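Local coordinates for PBP domain-containing protein (Vibrio parahaemolyticus, PDB 3MUQ) that is of unknown function but belongs to the periplasmic binding protein superfamily, and so probably captures a small ligand between two lobes, at residues H6-T15 with D54-A62; Y74-D85 with L194-P205. All coordinates share one frame; numbering follows the deposited sequence.

Overall arrangement
Contacts 1 and 2 are parts of one mixed sheet, since strand 57-60 of contact 1 pairs on its far edge with strand 195-203 of contact 2. Contact 1 is the more buried: parallel strands 6-12 and 57-60 join mainly through backbone bonds and aliphatic and other apolar side chains, with a salt bridge at one end and a threonine and histidine cluster at the other. Contact 2 is a longer antiparallel pairing, only partly buried, in which aromatic, amide and lysine side chains meet and waters bridge the strands. Its Lys80 and Tyr83 also reach the second subunit, whereas no other chain of the assembly touches contact 1. The two centres lie about 10 Å apart.

Contact 1: residues H6-T15 with D54-A62; sequences HVRLATTTST and DVDLVMTHA
Arg8 sends CG beside its own backbone N (chi1 -58°) and bends at chi3 (-67°), which folds its guanidinium back over Asp56. There NH1 forms a salt bridge of 2.8 Å with Asp56 OD2, the guanidinium and carboxylate planes standing almost perpendicular. The same OD2 accepts the backbone N of Arg8, also at 2.8 Å, on its anti side and in a nearly straight bond, so one carboxylate oxygen grips both the main chain and the side chain of this residue. Arg8 NE turns instead to Asp54 O at 3.1 Å, and Asp56 OD1 is held by the backbone N of Asn212. This carboxylate is probably stabilised in its charged form by the arginine.

Beyond this end the strands run parallel. Ala10 N donates to Leu57 O, and Met59 N to Ala10 O. Such parallel strands with helices between them, here 20-32 and 43-51, are the alpha/beta pattern of a lobe in the periplasmic binding protein superfamily. On one side of the sheet Leu9 CD1 rests on Leu57 CG and on CB of the selenomethionine Met59, and Leu57 and Met59 also pack against helix 213-224; on the other, Ala10 CB meets Val55 CG2 at 3.8 Å.

Thr11 OG1, anti to the backbone N (chi1 -165°), donates to Met59 O at 2.6 Å. Further along, Thr12 at the N-cap of helix 13-18 shares a hydrogen bond between its OG1 and Thr15 OG1 (2.8 Å). The His61 ring presents its edge to both hydroxyls, CE1 lying 3.4 Å from Thr12 OG1.

Contact 2: residues Y74-D85 with L194-P205; sequences YGVLPRKLMYND and LFNPYQVILVNP
The selenomethionine Met82 and Tyr198 run alongside each other on one face of the sheet, both directed alike, in a Met-aromatic contact. Met82 holds CG between its backbone N and carbonyl carbon (chi1 73°), and its SE stands off above the ring face, 4.7 Å from the Tyr198 centroid. Tyr198 OH and Asn84 ND2 share a water at the ring edge.

Across the sheet, Lys80 bends at chi2 (-81°) and lays its aliphatic chain over Gln199, CD reaching Gln199 CG at 3.5 Å, while a water links NZ to Pro197 O. Gln199 OE1 extends toward Pro78 CB, and its NE2 is bonded to Glu66. The Tyr83 ring packs through CD1 on Pro197 CB and Phe195 CZ, and its OH bonds Lys80 N of the second subunit. Asp85 OD1 lies at the Phe195 ring edge, while OD2 is salt-bridged to Arg172.

A beta bulge between Val76 and Arg79 shifts the antiparallel register by one residue, and a water joins Leu77 O to Val200 O there. Leu81 CG meets Val200 CG1 at 3.9 Å.

Strand 195-203 runs between segment 74-85, antiparallel to it, and strand 57-60; helix 63-71 packs against Pro78 and Ile201, helix 213-224 against Leu77, Leu81 and Leu202.

Contact 1: residues H6-T15 with D54-A62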
loop_
_atom_site.group_PDB
_atom_site.type_symbol
_atom_site.label_atom_id
_atom_site.label_comp_id
_atom_site.label_asym_id
_atom_site.label_seq_id
_atom_site.Cartn_x
_atom_site.Cartn_y
_atom_site.Cartn_z
ATOM N N HIS A 6 24.920 -3.109 6.635
ATOM C CA HIS A 6 24.636 -1.922 5.841
ATOM C C HIS A 6 23.869 -2.192 4.557
ATOM O O HIS A 6 24.183 -3.114 3.810
ATOM C CB HIS A 6 25.924 -1.129 5.594
ATOM C CG HIS A 6 26.464 -0.484 6.832
ATOM N ND1 HIS A 6 26.148 0.810 7.199
ATOM C CD2 HIS A 6 27.266 -0.969 7.811
ATOM C CE1 HIS A 6 26.747 1.099 8.340
ATOM N NE2 HIS A 6 27.432 0.038 8.733
ATOM N N VAL A 7 22.828 -1.394 4.344
ATOM C CA VAL A 7 21.971 -1.533 3.184
ATOM C C VAL A 7 22.049 -0.233 2.400
ATOM O O VAL A 7 21.796 0.831 2.942
ATOM C CB VAL A 7 20.503 -1.775 3.597
ATOM C CG1 VAL A 7 19.638 -1.987 2.358
ATOM C CG2 VAL A 7 20.396 -2.971 4.563
ATOM N N ARG A 8 22.426 -0.314 1.135
ATOM C CA ARG A 8 22.522 0.872 0.306
ATOM C C ARG A 8 21.281 0.993 -0.573
ATOM O O ARG A 8 20.958 0.071 -1.327
ATOM C CB ARG A 8 23.799 0.817 -0.546
ATOM C CG ARG A 8 25.069 0.702 0.277
ATOM C CD ARG A 8 26.317 0.683 -0.599
ATOM N NE ARG A 8 26.410 -0.519 -1.419
ATOM C CZ ARG A 8 26.132 -1.743 -0.984
ATOM N NH1 ARG A 8 25.759 -1.930 0.281
ATOM N NH2 ARG A 8 26.227 -2.779 -1.817
ATOM N N LEU A 9 20.602 2.136 -0.463
ATOM C CA LEU A 9 19.388 2.434 -1.216
ATOM C C LEU A 9 19.642 3.565 -2.196
ATOM O O LEU A 9 20.057 4.651 -1.792
ATOM C CB LEU A 9 18.267 2.885 -0.256
ATOM C CG LEU A 9 16.996 3.425 -0.924
ATOM C CD1 LEU A 9 16.272 2.311 -1.729
ATOM C CD2 LEU A 9 16.059 4.067 0.102
ATOM N N ALA A 10 19.400 3.322 -3.481
ATOM C CA ALA A 10 19.384 4.416 -4.453
ATOM C C ALA A 10 17.955 4.917 -4.582
ATOM O O ALA A 10 17.017 4.120 -4.736
ATOM C CB ALA A 10 19.924 3.961 -5.834
ATOM N N THR A 11 17.768 6.230 -4.504
ATOM C CA THR A 11 16.437 6.793 -4.748
ATOM C C THR A 11 16.549 8.136 -5.454
ATOM O O THR A 11 17.648 8.575 -5.787
ATOM C CB THR A 11 15.629 6.960 -3.429
ATOM O OG1 THR A 11 14.239 7.166 -3.726
ATOM C CG2 THR A 11 16.173 8.126 -2.611
ATOM N N THR A 12 15.414 8.795 -5.675
ATOM C CA THR A 12 15.430 10.091 -6.347
ATOM C C THR A 12 15.675 11.274 -5.405
ATOM O O THR A 12 15.422 11.206 -4.204
ATOM C CB THR A 12 14.116 10.374 -7.094
ATOM O OG1 THR A 12 13.106 10.756 -6.153
ATOM C CG2 THR A 12 13.660 9.147 -7.891
ATOM N N THR A 13 16.163 12.366 -5.981
ATOM C CA THR A 13 16.351 13.613 -5.252
ATOM C C THR A 13 15.027 14.088 -4.664
ATOM O O THR A 13 14.981 14.486 -3.509
ATOM C CB THR A 13 16.938 14.704 -6.169
ATOM O OG1 THR A 13 18.054 14.164 -6.891
ATOM C CG2 THR A 13 17.406 15.891 -5.348
ATOM N N SER A 14 13.960 14.036 -5.462
ATOM C CA SER A 14 12.612 14.334 -4.984
ATOM C C SER A 14 12.348 13.632 -3.668
ATOM O O SER A 14 11.996 14.253 -2.663
ATOM C CB SER A 14 11.575 13.823 -5.981
ATOM O OG SER A 14 11.340 14.769 -6.997
ATOM N N THR A 15 12.510 12.315 -3.703
ATOM C CA THR A 15 12.202 11.459 -2.568
ATOM C C THR A 15 13.049 11.818 -1.348
ATOM O O THR A 15 12.533 11.945 -0.233
ATOM C CB THR A 15 12.425 9.988 -2.947
ATOM O OG1 THR A 15 11.616 9.665 -4.090
ATOM C CG2 THR A 15 12.066 9.086 -1.791
ATOM N N ASP A 54 25.913 -1.144 -7.697
ATOM C CA ASP A 54 26.541 -0.221 -6.753
ATOM C C ASP A 54 25.761 -0.186 -5.441
ATOM O O ASP A 54 26.323 0.158 -4.404
ATOM C CB ASP A 54 26.585 1.220 -7.302
ATOM C CG ASP A 54 27.220 1.327 -8.675
ATOM O OD1 ASP A 54 27.900 0.378 -9.115
ATOM O OD2 ASP A 54 27.045 2.390 -9.321
ATOM N N VAL A 55 24.460 -0.499 -5.508
ATOM C CA VAL A 55 23.572 -0.435 -4.352
ATOM C C VAL A 55 22.786 -1.748 -4.236
ATOM O O VAL A 55 22.828 -2.586 -5.144
ATOM C CB VAL A 55 22.567 0.736 -4.466
ATOM C CG1 VAL A 55 23.284 2.094 -4.461
ATOM C CG2 VAL A 55 21.695 0.575 -5.711
ATOM N N ASP A 56 22.045 -1.911 -3.144
ATOM C CA ASP A 56 21.343 -3.172 -2.881
ATOM C C ASP A 56 19.893 -3.182 -3.327
ATOM O O ASP A 56 19.328 -4.251 -3.570
ATOM C CB ASP A 56 21.417 -3.521 -1.401
ATOM C CG ASP A 56 22.842 -3.531 -0.886
ATOM O OD1 ASP A 56 23.679 -4.234 -1.487
ATOM O OD2 ASP A 56 23.121 -2.843 0.115
ATOM N N LEU A 57 19.282 -2.001 -3.390
ATOM C CA LEU A 57 17.923 -1.881 -3.904
ATOM C C LEU A 57 17.634 -0.441 -4.310
ATOM O O LEU A 57 18.385 0.475 -3.960
ATOM C CB LEU A 57 16.891 -2.394 -2.886
ATOM C CG LEU A 57 16.482 -1.494 -1.704
ATOM C CD1 LEU A 57 15.300 -2.118 -0.947
ATOM C CD2 LEU A 57 17.659 -1.232 -0.753
ATOM N N VAL A 58 16.542 -0.244 -5.047
ATOM C CA VAL A 58 16.175 1.078 -5.528
ATOM C C VAL A 58 14.729 1.432 -5.193
ATOM O O VAL A 58 13.863 0.557 -5.065
ATOM C CB VAL A 58 16.352 1.214 -7.067
ATOM C CG1 VAL A 58 17.798 0.935 -7.495
ATOM C CG2 VAL A 58 15.393 0.289 -7.777
HETATM N N MSE A 59 14.472 2.725 -5.049
HETATM C CA MSE A 59 13.118 3.213 -4.823
HETATM C C MSE A 59 12.873 4.389 -5.746
HETATM O O MSE A 59 13.488 5.434 -5.580
HETATM C CB MSE A 59 12.954 3.652 -3.370
HETATM C CG MSE A 59 11.579 4.249 -3.046
HETATM SE SE MSE A 59 11.485 4.923 -1.211
HETATM C CE MSE A 59 11.835 3.239 -0.254
ATOM N N THR A 60 12.004 4.213 -6.733
ATOM C CA THR A 60 11.700 5.276 -7.675
ATOM C C THR A 60 10.184 5.345 -7.911
ATOM O O THR A 60 9.418 4.527 -7.384
ATOM C CB THR A 60 12.434 5.071 -9.028
ATOM O OG1 THR A 60 12.107 3.784 -9.558
ATOM C CG2 THR A 60 13.941 5.145 -8.846
ATOM N N HIS A 61 9.755 6.325 -8.695
ATOM C CA HIS A 61 8.346 6.471 -9.027
ATOM C C HIS A 61 8.203 6.711 -10.528
ATOM O O HIS A 61 7.654 7.730 -10.952
ATOM C CB HIS A 61 7.719 7.603 -8.204
ATOM C CG HIS A 61 8.504 8.880 -8.233
ATOM N ND1 HIS A 61 9.538 9.137 -7.359
ATOM C CD2 HIS A 61 8.405 9.971 -9.029
ATOM C CE1 HIS A 61 10.045 10.331 -7.617
ATOM N NE2 HIS A 61 9.375 10.858 -8.625
ATOM N N ALA A 62 8.715 5.759 -11.313
ATOM C CA ALA A 62 8.736 5.824 -12.780
ATOM C C ALA A 62 8.434 4.443 -13.345
ATOM O O ALA A 62 9.348 3.693 -13.694
ATOM C CB ALA A 62 10.103 6.313 -13.271
HETATM O O HOH W 1 28.430 -2.609 -4.293
#

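Contact 2: residues Y74-D85 with L194-P205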
loop_
_atom_site.group_PDB
_atom_site.type_symbol
_atom_site.label_atom_id
_atom_site.label_comp_id
_atom_site.label_asym_id
_atom_site.label_seq_id
_atom_site.Cartn_x
_atom_site.Cartn_y
_atom_site.Cartn_z
ATOM N N TYR A 74 17.573 -6.646 -14.214
ATOM C CA TYR A 74 18.420 -5.860 -13.329
ATOM C C TYR A 74 17.884 -5.866 -11.904
ATOM O O TYR A 74 18.646 -5.939 -10.939
ATOM C CB TYR A 74 18.535 -4.422 -13.837
ATOM C CG TYR A 74 19.166 -4.323 -15.211
ATOM C CD1 TYR A 74 19.958 -5.343 -15.709
ATOM C CD2 TYR A 74 18.954 -3.206 -16.008
ATOM C CE1 TYR A 74 20.529 -5.254 -16.982
ATOM C CE2 TYR A 74 19.516 -3.103 -17.261
ATOM C CZ TYR A 74 20.301 -4.123 -17.744
ATOM O OH TYR A 74 20.843 -3.998 -18.988
ATOM N N GLY A 75 16.564 -5.794 -11.780
ATOM C CA GLY A 75 15.925 -5.826 -10.475
ATOM C C GLY A 75 14.927 -6.964 -10.368
ATOM O O GLY A 75 14.428 -7.470 -11.397
ATOM N N VAL A 76 14.645 -7.366 -9.129
ATOM C CA VAL A 76 13.685 -8.424 -8.846
ATOM C C VAL A 76 12.792 -8.040 -7.670
ATOM O O VAL A 76 13.071 -7.068 -6.972
ATOM C CB VAL A 76 14.398 -9.751 -8.495
ATOM C CG1 VAL A 76 15.243 -10.255 -9.675
ATOM C CG2 VAL A 76 15.251 -9.579 -7.238
ATOM N N LEU A 77 11.743 -8.837 -7.452
ATOM C CA LEU A 77 10.708 -8.582 -6.445
ATOM C C LEU A 77 10.253 -7.129 -6.359
ATOM O O LEU A 77 10.226 -6.545 -5.274
ATOM C CB LEU A 77 11.155 -9.074 -5.066
ATOM C CG LEU A 77 11.399 -10.575 -4.991
ATOM C CD1 LEU A 77 11.793 -10.992 -3.578
ATOM C CD2 LEU A 77 10.126 -11.297 -5.461
ATOM N N PRO A 78 9.862 -6.547 -7.497
ATOM C CA PRO A 78 9.374 -5.174 -7.445
ATOM C C PRO A 78 8.066 -5.116 -6.664
ATOM O O PRO A 78 7.219 -6.007 -6.776
ATOM C CB PRO A 78 9.133 -4.843 -8.910
ATOM C CG PRO A 78 8.856 -6.160 -9.526
ATOM C CD PRO A 78 9.849 -7.071 -8.870
ATOM N N ARG A 79 7.919 -4.070 -5.866
ATOM C CA ARG A 79 6.753 -3.932 -5.027
ATOM C C ARG A 79 6.308 -2.503 -5.021
ATOM O O ARG A 79 7.125 -1.580 -4.898
ATOM C CB ARG A 79 7.058 -4.382 -3.606
ATOM C CG ARG A 79 7.055 -5.892 -3.456
ATOM C CD ARG A 79 8.057 -6.298 -2.430
ATOM N NE ARG A 79 8.040 -7.730 -2.170
ATOM C CZ ARG A 79 8.562 -8.278 -1.083
ATOM N NH1 ARG A 79 9.144 -7.495 -0.182
ATOM N NH2 ARG A 79 8.509 -9.594 -0.897
ATOM N N LYS A 80 4.999 -2.323 -5.144
ATOM C CA LYS A 80 4.419 -0.989 -5.077
ATOM C C LYS A 80 4.317 -0.566 -3.616
ATOM O O LYS A 80 3.739 -1.272 -2.806
ATOM C CB LYS A 80 3.050 -0.986 -5.763
ATOM C CG LYS A 80 3.130 -1.321 -7.257
ATOM C CD LYS A 80 3.523 -0.095 -8.081
ATOM C CE LYS A 80 3.709 -0.445 -9.554
ATOM N NZ LYS A 80 3.919 0.787 -10.382
ATOM N N LEU A 81 4.923 0.569 -3.285
ATOM C CA LEU A 81 4.922 1.099 -1.927
ATOM C C LEU A 81 3.694 1.942 -1.615
ATOM O O LEU A 81 3.174 1.924 -0.494
ATOM C CB LEU A 81 6.151 1.983 -1.724
ATOM C CG LEU A 81 7.398 1.310 -1.185
ATOM C CD1 LEU A 81 8.480 2.344 -0.959
ATOM C CD2 LEU A 81 7.048 0.610 0.108
HETATM N N MSE A 82 3.265 2.727 -2.594
HETATM C CA MSE A 82 2.204 3.687 -2.369
HETATM C C MSE A 82 1.826 4.329 -3.703
HETATM O O MSE A 82 2.636 4.352 -4.636
HETATM C CB MSE A 82 2.677 4.756 -1.371
HETATM C CG MSE A 82 3.679 5.741 -1.967
HETATM SE SE MSE A 82 4.385 7.085 -0.711
HETATM C CE MSE A 82 6.086 6.246 -0.395
ATOM N N TYR A 83 0.593 4.821 -3.801
ATOM C CA TYR A 83 0.170 5.576 -4.975
ATOM C C TYR A 83 -0.170 7.000 -4.567
ATOM O O TYR A 83 -1.252 7.247 -4.044
ATOM C CB TYR A 83 -1.050 4.923 -5.633
ATOM C CG TYR A 83 -0.800 3.535 -6.184
ATOM C CD1 TYR A 83 -0.489 3.347 -7.525
ATOM C CD2 TYR A 83 -0.859 2.411 -5.357
ATOM C CE1 TYR A 83 -0.246 2.084 -8.033
ATOM C CE2 TYR A 83 -0.626 1.155 -5.861
ATOM C CZ TYR A 83 -0.320 0.994 -7.198
ATOM O OH TYR A 83 -0.088 -0.269 -7.696
ATOM N N ASN A 84 0.750 7.933 -4.794
ATOM C CA ASN A 84 0.495 9.357 -4.526
ATOM C C ASN A 84 -0.404 9.997 -5.583
ATOM O O ASN A 84 -0.034 10.070 -6.754
ATOM C CB ASN A 84 1.813 10.129 -4.441
ATOM C CG ASN A 84 2.386 10.135 -3.053
ATOM O OD1 ASN A 84 1.717 9.748 -2.088
ATOM N ND2 ASN A 84 3.626 10.596 -2.931
ATOM N N ASP A 85 -1.562 10.489 -5.151
ATOM C CA ASP A 85 -2.645 10.895 -6.044
ATOM C C ASP A 85 -3.144 12.277 -5.589
ATOM O O ASP A 85 -3.873 12.392 -4.604
ATOM C CB ASP A 85 -3.754 9.833 -5.954
ATOM C CG ASP A 85 -4.979 10.158 -6.789
ATOM O OD1 ASP A 85 -4.885 10.950 -7.754
ATOM O OD2 ASP A 85 -6.050 9.581 -6.477
ATOM N N LEU A 194 0.877 14.639 -11.029
ATOM C CA LEU A 194 -0.037 14.578 -9.883
ATOM C C LEU A 194 -0.266 13.145 -9.393
ATOM O O LEU A 194 -0.808 12.925 -8.307
ATOM C CB LEU A 194 -1.375 15.254 -10.224
ATOM C CG LEU A 194 -1.334 16.779 -10.453
ATOM C CD1 LEU A 194 -2.719 17.329 -10.818
ATOM C CD2 LEU A 194 -0.797 17.515 -9.239
ATOM N N PHE A 195 0.151 12.175 -10.200
ATOM C CA PHE A 195 -0.031 10.775 -9.849
ATOM C C PHE A 195 1.292 10.008 -9.920
ATOM O O PHE A 195 1.878 9.826 -10.984
ATOM C CB PHE A 195 -1.097 10.129 -10.742
ATOM C CG PHE A 195 -1.540 8.775 -10.264
ATOM C CD1 PHE A 195 -2.492 8.656 -9.263
ATOM C CD2 PHE A 195 -0.989 7.619 -10.802
ATOM C CE1 PHE A 195 -2.903 7.401 -8.806
ATOM C CE2 PHE A 195 -1.405 6.363 -10.352
ATOM C CZ PHE A 195 -2.358 6.259 -9.356
ATOM N N ASN A 196 1.763 9.563 -8.771
ATOM C CA ASN A 196 3.049 8.890 -8.693
ATOM C C ASN A 196 2.998 7.588 -7.918
ATOM O O ASN A 196 2.988 7.587 -6.691
ATOM C CB ASN A 196 4.099 9.809 -8.075
ATOM C CG ASN A 196 4.538 10.891 -9.026
ATOM O OD1 ASN A 196 5.309 10.638 -9.957
ATOM N ND2 ASN A 196 4.035 12.106 -8.814
ATOM N N PRO A 197 2.986 6.471 -8.645
ATOM C CA PRO A 197 3.162 5.144 -8.052
ATOM C C PRO A 197 4.643 4.945 -7.702
ATOM O O PRO A 197 5.505 5.169 -8.562
ATOM C CB PRO A 197 2.804 4.197 -9.204
ATOM C CG PRO A 197 2.555 5.076 -10.427
ATOM C CD PRO A 197 3.060 6.439 -10.114
ATOM N N TYR A 198 4.926 4.536 -6.470
ATOM C CA TYR A 198 6.289 4.267 -6.028
ATOM C C TYR A 198 6.575 2.783 -5.998
ATOM O O TYR A 198 5.759 2.003 -5.518
ATOM C CB TYR A 198 6.512 4.807 -4.617
ATOM C CG TYR A 198 6.775 6.290 -4.579
ATOM C CD1 TYR A 198 5.774 7.191 -4.897
ATOM C CD2 TYR A 198 8.028 6.790 -4.236
ATOM C CE1 TYR A 198 6.005 8.547 -4.885
ATOM C CE2 TYR A 198 8.266 8.150 -4.212
ATOM C CZ TYR A 198 7.248 9.022 -4.536
ATOM O OH TYR A 198 7.463 10.377 -4.521
ATOM N N GLN A 199 7.746 2.393 -6.489
ATOM C CA GLN A 199 8.186 1.015 -6.344
ATOM C C GLN A 199 9.531 0.920 -5.648
ATOM O O GLN A 199 10.417 1.771 -5.824
ATOM C CB GLN A 199 8.312 0.314 -7.699
ATOM C CG GLN A 199 7.012 -0.058 -8.350
ATOM C CD GLN A 199 7.186 -1.190 -9.340
ATOM O OE1 GLN A 199 6.947 -2.355 -9.019
ATOM N NE2 GLN A 199 7.612 -0.856 -10.547
ATOM N N VAL A 200 9.684 -0.147 -4.884
ATOM C CA VAL A 200 10.972 -0.511 -4.338
ATOM C C VAL A 200 11.331 -1.832 -5.005
ATOM O O VAL A 200 10.506 -2.766 -5.059
ATOM C CB VAL A 200 10.919 -0.640 -2.790
ATOM C CG1 VAL A 200 9.772 -1.536 -2.376
ATOM C CG2 VAL A 200 12.239 -1.191 -2.248
ATOM N N ILE A 201 12.543 -1.894 -5.550
ATOM C CA ILE A 201 12.982 -3.059 -6.309
ATOM C C ILE A 201 14.385 -3.485 -5.893
ATOM O O ILE A 201 15.309 -2.666 -5.826
ATOM C CB ILE A 201 12.985 -2.751 -7.820
ATOM C CG1 ILE A 201 11.661 -2.092 -8.215
ATOM C CG2 ILE A 201 13.258 -4.024 -8.641
ATOM C CD1 ILE A 201 11.627 -1.590 -9.661
ATOM N N LEU A 202 14.535 -4.775 -5.630
ATOM C CA LEU A 202 15.801 -5.331 -5.189
ATOM C C LEU A 202 16.760 -5.526 -6.357
ATOM O O LEU A 202 16.356 -5.964 -7.432
ATOM C CB LEU A 202 15.556 -6.685 -4.545
ATOM C CG LEU A 202 14.516 -6.665 -3.431
ATOM C CD1 LEU A 202 14.374 -8.079 -2.849
ATOM C CD2 LEU A 202 14.914 -5.650 -2.365
ATOM N N VAL A 203 18.036 -5.244 -6.133
ATOM C CA VAL A 203 19.035 -5.570 -7.135
ATOM C C VAL A 203 19.145 -7.091 -7.251
ATOM O O VAL A 203 19.196 -7.802 -6.246
ATOM C CB VAL A 203 20.388 -4.906 -6.827
ATOM C CG1 VAL A 203 21.482 -5.440 -7.764
ATOM C CG2 VAL A 203 20.238 -3.349 -6.896
ATOM N N ASN A 204 19.148 -7.590 -8.481
ATOM C CA ASN A 204 19.132 -9.030 -8.714
ATOM C C ASN A 204 20.377 -9.735 -8.141
ATOM O O ASN A 204 21.485 -9.522 -8.618
ATOM C CB ASN A 204 19.020 -9.286 -10.208
ATOM C CG ASN A 204 18.847 -10.761 -10.539
ATOM O OD1 ASN A 204 19.061 -11.642 -9.696
ATOM N ND2 ASN A 204 18.449 -11.035 -11.777
ATOM N N PRO A 205 20.195 -10.586 -7.117
ATOM C CA PRO A 205 21.366 -11.201 -6.472
ATOM C C PRO A 205 22.062 -12.199 -7.391
ATOM O O PRO A 205 23.199 -12.574 -7.145
ATOM C CB PRO A 205 20.759 -11.930 -5.271
ATOM C CG PRO A 205 19.370 -12.252 -5.701
ATOM C CD PRO A 205 18.934 -11.048 -6.513
HETATM O O HOH W 2 11.240 -4.939 -3.427
HETATM O O HOH W 3 6.064 2.658 -10.047
HETATM O O HOH W 4 4.797 12.099 -5.015
#